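Local coordinates for protein dual function macrocyclase-peptidase POPB (Galerina marginata, PDB 5N4B) that cleaves peptide bonds after proline and also closes peptides into macrocycles on the biosynthetic route to amanitin toxins, at residues S170-R175 against K213-Q218; G520-V525 against Q559-N564. The protein carries 1 engineered substitution. All coordinates share one frame; numbering follows the deposited sequence.

Both contacts are buried and wholly apolar, yet they serve different domains, with centres about 47 Å apart on opposite sides of the chain's centre. Contact 1 lies in the beta-propeller and joins strands from two successive blades, so sheet packs on sheet and the ring of Phe215 does most to span the gap between backbones. Contact 2 lies in the alpha/beta-hydrolase domain and joins a strand of the central sheet to a helix covering one face, where small and branched aliphatic groups suffice. Contact 1 buries 153 Å² and contact 2 97 Å². Their elements are distinct, and contact 1 closes along the chain before contact 2 opens.

Contact 1. Residues S170-R175 against K213-Q218; sequences STIYVR and KGFLYQ
Two neighbouring blades of the seven-bladed beta-propeller meet here, Ile172 and Val174 of one packing against Phe215 and Tyr217 of the next. Strands 170-176 and 214-219 belong to separate four-stranded antiparallel sheets. Although the short segments run nearly antiparallel, at 170°, their axes come no closer than 10.1 Å, so side chains alone bridge them. Alternation along each strand sends Ile172 and Val174, and likewise Phe215 and Tyr217, into the gap.

Phe215 is the centre of the contact. Its ring reaches between the two aliphatic residues, with Val174 CG2 at its edge, 3.7 Å from Phe215 CE2, and Ile172 CG2 approaching obliquely, 3.7 Å from Phe215 CZ. Ile172 uses both its branches: CG2 lies anti to its own backbone N, while the extended ethyl arm (chi2 170°) carries CD1 to 3.9 Å from Tyr217 CB and 4.0 Å from Phe215 CE1. Beta-branched residues suit the first strand, being at ease in extended backbone and offering two branches to the other blade; the flat ring of Phe215 spans the distance between the strands.

Tyr217 meets Ile172 with CB and the base of its ring, while its hydroxyl bonds to Asp249 and Gln246. Val198 and Ala159 of the first blade extend the apolar layer.

Dispersion and the exclusion of water, which depend little on direction, therefore join the blades here, and the tyrosine's hydroxyl is satisfied by Asp249 and Gln246, which follow in its own blade.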
loop_
_atom_site.group_PDB
_atom_site.type_symbol
_atom_site.label_atom_id
_atom_site.label_comp_id
_atom_site.label_asym_id
_atom_site.label_seq_id
_atom_site.Cartn_x
_atom_site.Cartn_y
_atom_site.Cartn_z
ATOM N N SER A 170 17.476 0.190 -1.362
ATOM C CA SER A 170 17.543 0.207 -2.812
ATOM C C SER A 170 18.706 1.059 -3.290
ATOM O O SER A 170 19.278 1.860 -2.546
ATOM C CB SER A 170 16.258 0.764 -3.429
ATOM O OG SER A 170 15.137 -0.004 -3.010
ATOM N N THR A 171 19.075 0.877 -4.548
ATOM C CA THR A 171 20.142 1.618 -5.213
ATOM C C THR A 171 19.556 2.282 -6.441
ATOM O O THR A 171 18.837 1.646 -7.229
ATOM C CB THR A 171 21.306 0.690 -5.607
ATOM O OG1 THR A 171 21.756 0.025 -4.413
ATOM C CG2 THR A 171 22.397 1.448 -6.260
ATOM N N ILE A 172 19.823 3.571 -6.595
ATOM C CA ILE A 172 19.310 4.336 -7.728
ATOM C C ILE A 172 20.399 4.401 -8.774
ATOM O O ILE A 172 21.555 4.767 -8.487
ATOM C CB ILE A 172 18.859 5.745 -7.334
ATOM C CG1 ILE A 172 17.800 5.692 -6.229
ATOM C CG2 ILE A 172 18.313 6.436 -8.574
ATOM C CD1 ILE A 172 17.518 7.097 -5.643
ATOM N N TYR A 173 20.018 4.052 -9.998
ATOM C CA TYR A 173 20.826 4.141 -11.199
ATOM C C TYR A 173 20.193 5.154 -12.143
ATOM O O TYR A 173 19.029 5.544 -11.976
ATOM C CB TYR A 173 20.959 2.759 -11.906
ATOM C CG TYR A 173 21.623 1.744 -11.029
ATOM C CD1 TYR A 173 22.999 1.694 -10.933
ATOM C CD2 TYR A 173 20.880 0.880 -10.256
ATOM C CE1 TYR A 173 23.594 0.778 -10.123
ATOM C CE2 TYR A 173 21.483 -0.043 -9.424
ATOM C CZ TYR A 173 22.855 -0.084 -9.375
ATOM O OH TYR A 173 23.467 -0.988 -8.509
ATOM N N VAL A 174 20.989 5.625 -13.112
ATOM C CA VAL A 174 20.547 6.614 -14.069
ATOM C C VAL A 174 21.000 6.188 -15.452
ATOM O O VAL A 174 22.169 5.808 -15.657
ATOM C CB VAL A 174 21.090 8.019 -13.762
ATOM C CG1 VAL A 174 20.523 9.081 -14.755
ATOM C CG2 VAL A 174 20.835 8.399 -12.309
ATOM N N ARG A 175 20.096 6.306 -16.400
ATOM C CA ARG A 175 20.430 6.040 -17.794
ATOM C C ARG A 175 19.776 7.052 -18.717
ATOM O O ARG A 175 18.741 7.637 -18.420
ATOM C CB ARG A 175 20.056 4.610 -18.261
ATOM C CG ARG A 175 18.543 4.406 -18.345
ATOM C CD ARG A 175 18.139 2.948 -18.433
ATOM N NE ARG A 175 18.801 2.267 -19.521
ATOM C CZ ARG A 175 19.784 1.380 -19.387
ATOM N NH1 ARG A 175 20.243 0.969 -18.220
ATOM N NH2 ARG A 175 20.336 0.896 -20.479
ATOM N N LYS A 213 19.297 18.628 -13.605
ATOM C CA LYS A 213 20.699 18.359 -13.320
ATOM C C LYS A 213 20.883 17.238 -12.313
ATOM O O LYS A 213 21.977 16.688 -12.198
ATOM C CB LYS A 213 21.359 19.639 -12.767
ATOM C CG LYS A 213 21.410 20.797 -13.750
ATOM C CD LYS A 213 22.119 21.978 -13.113
ATOM C CE LYS A 213 22.394 23.105 -14.112
ATOM N NZ LYS A 213 22.815 24.328 -13.339
ATOM N N GLY A 214 19.846 16.920 -11.557
ATOM C CA GLY A 214 19.999 15.967 -10.474
ATOM C C GLY A 214 18.664 15.762 -9.798
ATOM O O GLY A 214 17.653 16.364 -10.169
ATOM N N PHE A 215 18.704 14.964 -8.744
ATOM C CA PHE A 215 17.505 14.638 -8.010
ATOM C C PHE A 215 17.750 14.478 -6.531
ATOM O O PHE A 215 18.839 14.134 -6.074
ATOM C CB PHE A 215 16.837 13.357 -8.555
ATOM C CG PHE A 215 17.745 12.168 -8.637
ATOM C CD1 PHE A 215 17.978 11.387 -7.518
ATOM C CD2 PHE A 215 18.354 11.821 -9.827
ATOM C CE1 PHE A 215 18.841 10.277 -7.585
ATOM C CE2 PHE A 215 19.211 10.731 -9.877
ATOM C CZ PHE A 215 19.457 9.988 -8.751
ATOM N N LEU A 216 16.710 14.761 -5.791
ATOM C CA LEU A 216 16.703 14.553 -4.352
ATOM C C LEU A 216 16.178 13.167 -4.039
ATOM O O LEU A 216 15.270 12.657 -4.712
ATOM C CB LEU A 216 15.835 15.591 -3.625
ATOM C CG LEU A 216 16.402 17.014 -3.745
ATOM C CD1 LEU A 216 15.671 17.791 -4.783
ATOM C CD2 LEU A 216 16.430 17.696 -2.480
ATOM N N TYR A 217 16.715 12.577 -2.980
ATOM C CA TYR A 217 16.395 11.233 -2.515
ATOM C C TYR A 217 16.797 11.120 -1.048
ATOM O O TYR A 217 17.758 11.749 -0.600
ATOM C CB TYR A 217 17.132 10.190 -3.361
ATOM C CG TYR A 217 18.614 10.161 -3.117
ATOM C CD1 TYR A 217 19.473 11.121 -3.666
ATOM C CD2 TYR A 217 19.140 9.245 -2.253
ATOM C CE1 TYR A 217 20.813 11.117 -3.375
ATOM C CE2 TYR A 217 20.488 9.248 -1.941
ATOM C CZ TYR A 217 21.315 10.196 -2.484
ATOM O OH TYR A 217 22.675 10.207 -2.149
ATOM N N GLN A 218 16.064 10.290 -0.309
ATOM C CA GLN A 218 16.376 10.022 1.088
ATOM C C GLN A 218 17.290 8.810 1.186
ATOM O O GLN A 218 17.032 7.761 0.585
ATOM C CB GLN A 218 15.124 9.787 1.900
ATOM C CG GLN A 218 15.456 9.479 3.370
ATOM C CD GLN A 218 14.221 9.532 4.201
ATOM O OE1 GLN A 218 14.034 10.462 4.970
ATOM N NE2 GLN A 218 13.316 8.577 4.010
#

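Contact 2. Residues G520-V525 against Q559-N564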
loop_
_atom_site.group_PDB
_atom_site.type_symbol
_atom_site.label_atom_id
_atom_site.label_comp_id
_atom_site.label_asym_id
_atom_site.label_seq_id
_atom_site.Cartn_x
_atom_site.Cartn_y
_atom_site.Cartn_z
ATOM N N GLY A 520 -20.262 -19.060 -5.574
ATOM C CA GLY A 520 -21.478 -18.352 -5.180
ATOM C C GLY A 520 -21.273 -17.623 -3.867
ATOM O O GLY A 520 -22.208 -17.531 -3.047
ATOM N N ALA A 521 -20.075 -17.111 -3.630
ATOM C CA ALA A 521 -19.726 -16.455 -2.377
ATOM C C ALA A 521 -19.808 -14.954 -2.586
ATOM O O ALA A 521 -19.947 -14.477 -3.700
ATOM C CB ALA A 521 -18.304 -16.843 -1.958
ATOM N N ILE A 522 -19.743 -14.200 -1.487
ATOM C CA ILE A 522 -19.750 -12.742 -1.558
ATOM C C ILE A 522 -18.442 -12.219 -0.953
ATOM O O ILE A 522 -17.771 -12.913 -0.174
ATOM C CB ILE A 522 -20.976 -12.141 -0.865
ATOM C CG1 ILE A 522 -20.907 -12.291 0.651
ATOM C CG2 ILE A 522 -22.271 -12.719 -1.430
ATOM C CD1 ILE A 522 -22.048 -11.654 1.396
ATOM N N PHE A 523 -18.045 -10.998 -1.365
ATOM C CA PHE A 523 -16.869 -10.310 -0.838
ATOM C C PHE A 523 -17.355 -9.050 -0.137
ATOM O O PHE A 523 -18.107 -8.267 -0.701
ATOM C CB PHE A 523 -15.945 -9.934 -1.987
ATOM C CG PHE A 523 -14.638 -9.331 -1.628
ATOM C CD1 PHE A 523 -13.750 -10.019 -0.830
ATOM C CD2 PHE A 523 -14.275 -8.120 -2.165
ATOM C CE1 PHE A 523 -12.504 -9.492 -0.519
ATOM C CE2 PHE A 523 -13.028 -7.577 -1.825
ATOM C CZ PHE A 523 -12.177 -8.255 -1.016
ATOM N N ALA A 524 -16.912 -8.849 1.092
ATOM C CA ALA A 524 -17.389 -7.774 1.942
ATOM C C ALA A 524 -16.212 -6.935 2.396
ATOM O O ALA A 524 -15.224 -7.471 2.902
ATOM C CB ALA A 524 -18.121 -8.338 3.154
ATOM N N VAL A 525 -16.349 -5.612 2.294
ATOM C CA VAL A 525 -15.267 -4.675 2.634
ATOM C C VAL A 525 -15.821 -3.572 3.514
ATOM O O VAL A 525 -16.306 -2.547 3.002
ATOM C CB VAL A 525 -14.620 -4.078 1.383
ATOM C CG1 VAL A 525 -13.416 -3.234 1.749
ATOM C CG2 VAL A 525 -14.193 -5.181 0.401
ATOM N N GLN A 559 -21.109 -10.083 12.004
ATOM C CA GLN A 559 -22.370 -10.431 12.638
ATOM C C GLN A 559 -23.540 -9.955 11.786
ATOM O O GLN A 559 -24.535 -10.666 11.635
ATOM C CB GLN A 559 -22.408 -9.818 14.052
ATOM C CG GLN A 559 -21.369 -10.454 14.966
ATOM C CD GLN A 559 -21.246 -9.786 16.302
ATOM O OE1 GLN A 559 -21.264 -8.556 16.426
ATOM N NE2 GLN A 559 -21.074 -10.598 17.324
ATOM N N PHE A 560 -23.419 -8.759 11.203
ATOM C CA PHE A 560 -24.453 -8.190 10.345
ATOM C C PHE A 560 -24.663 -9.009 9.083
ATOM O O PHE A 560 -25.799 -9.220 8.650
ATOM C CB PHE A 560 -24.034 -6.754 9.991
ATOM C CG PHE A 560 -24.861 -6.088 8.915
ATOM C CD1 PHE A 560 -26.005 -5.418 9.226
ATOM C CD2 PHE A 560 -24.479 -6.136 7.606
ATOM C CE1 PHE A 560 -26.746 -4.784 8.223
ATOM C CE2 PHE A 560 -25.242 -5.518 6.619
ATOM C CZ PHE A 560 -26.355 -4.847 6.957
ATOM N N LEU A 561 -23.576 -9.501 8.479
ATOM C CA LEU A 561 -23.715 -10.306 7.258
ATOM C C LEU A 561 -24.592 -11.511 7.517
ATOM O O LEU A 561 -25.402 -11.878 6.676
ATOM C CB LEU A 561 -22.344 -10.751 6.757
ATOM C CG LEU A 561 -21.442 -9.666 6.195
ATOM C CD1 LEU A 561 -20.088 -10.240 5.884
ATOM C CD2 LEU A 561 -22.029 -9.041 4.976
ATOM N N VAL A 562 -24.418 -12.141 8.674
ATOM C CA VAL A 562 -25.208 -13.331 8.991
ATOM C C VAL A 562 -26.620 -12.937 9.418
ATOM O O VAL A 562 -27.610 -13.506 8.937
ATOM C CB VAL A 562 -24.485 -14.160 10.058
ATOM C CG1 VAL A 562 -25.373 -15.316 10.519
ATOM C CG2 VAL A 562 -23.177 -14.713 9.519
ATOM N N LYS A 563 -26.743 -11.945 10.310
ATOM C CA LYS A 563 -28.064 -11.575 10.836
ATOM C C LYS A 563 -29.003 -11.155 9.723
ATOM O O LYS A 563 -30.200 -11.509 9.727
ATOM C CB LYS A 563 -27.889 -10.474 11.881
ATOM C CG LYS A 563 -29.184 -9.979 12.549
ATOM C CD LYS A 563 -29.682 -10.972 13.512
ATOM C CE LYS A 563 -30.846 -10.367 14.313
ATOM N NZ LYS A 563 -31.657 -11.451 14.971
ATOM N N ASN A 564 -28.483 -10.432 8.736
ATOM C CA ASN A 564 -29.281 -9.891 7.655
ATOM C C ASN A 564 -29.269 -10.757 6.393
ATOM O O ASN A 564 -29.708 -10.308 5.336
ATOM C CB ASN A 564 -28.865 -8.449 7.378
ATOM C CG ASN A 564 -29.245 -7.500 8.515
ATOM O OD1 ASN A 564 -28.715 -7.589 9.615
ATOM N ND2 ASN A 564 -30.128 -6.556 8.225
#
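Leu561, on helix 548-563, points its forked end at strand 522-526 and touches two residues there, Ala524 and Ile522. CD1 makes the closer contact, 3.9 Å from Ala524 CB, whereas CD2 stands at a looser 4.4 Å from Ile522 CD1 and equally far from Ala524 CB. Leu561 has CG anti to its carbonyl carbon (chi1 -69°), beside the backbone N, and its second torsion sets CD1 anti to CA, so this methyl is carried as far from the helix as the side chain allows. Leucine fits such a place because its branching comes late: a slender stem leaves the helix and two methyls spread at the far end.

Ile522 answers with an equally stretched arm. Its CG1 sits between backbone N and carbonyl carbon (chi1 70°), and an anti second torsion (chi2 177°) extends the ethyl group, making CD1 the atom that meets Leu561. Ala524, two residues on and on the same face of the strand, has just one methyl, a small side chain that is consistent with the close approach of Leu561 to the sheet.

Between them Phe523 points to the other face, where it packs on Ile512 and Leu516 of helix 510-519. The sheet is thus covered on both faces, as expected of an alpha/beta-hydrolase core. Strand 522-526 lies between strands 473-481 and 492-495, and Leu561 also rests on Met476, Ile478 and Gln494 of these neighbours. Helix 548-563 forms the middle of a beta-alpha-beta crossover from strand 522-526 to strand 572-577, passing over strand 492-495, which lies between the two.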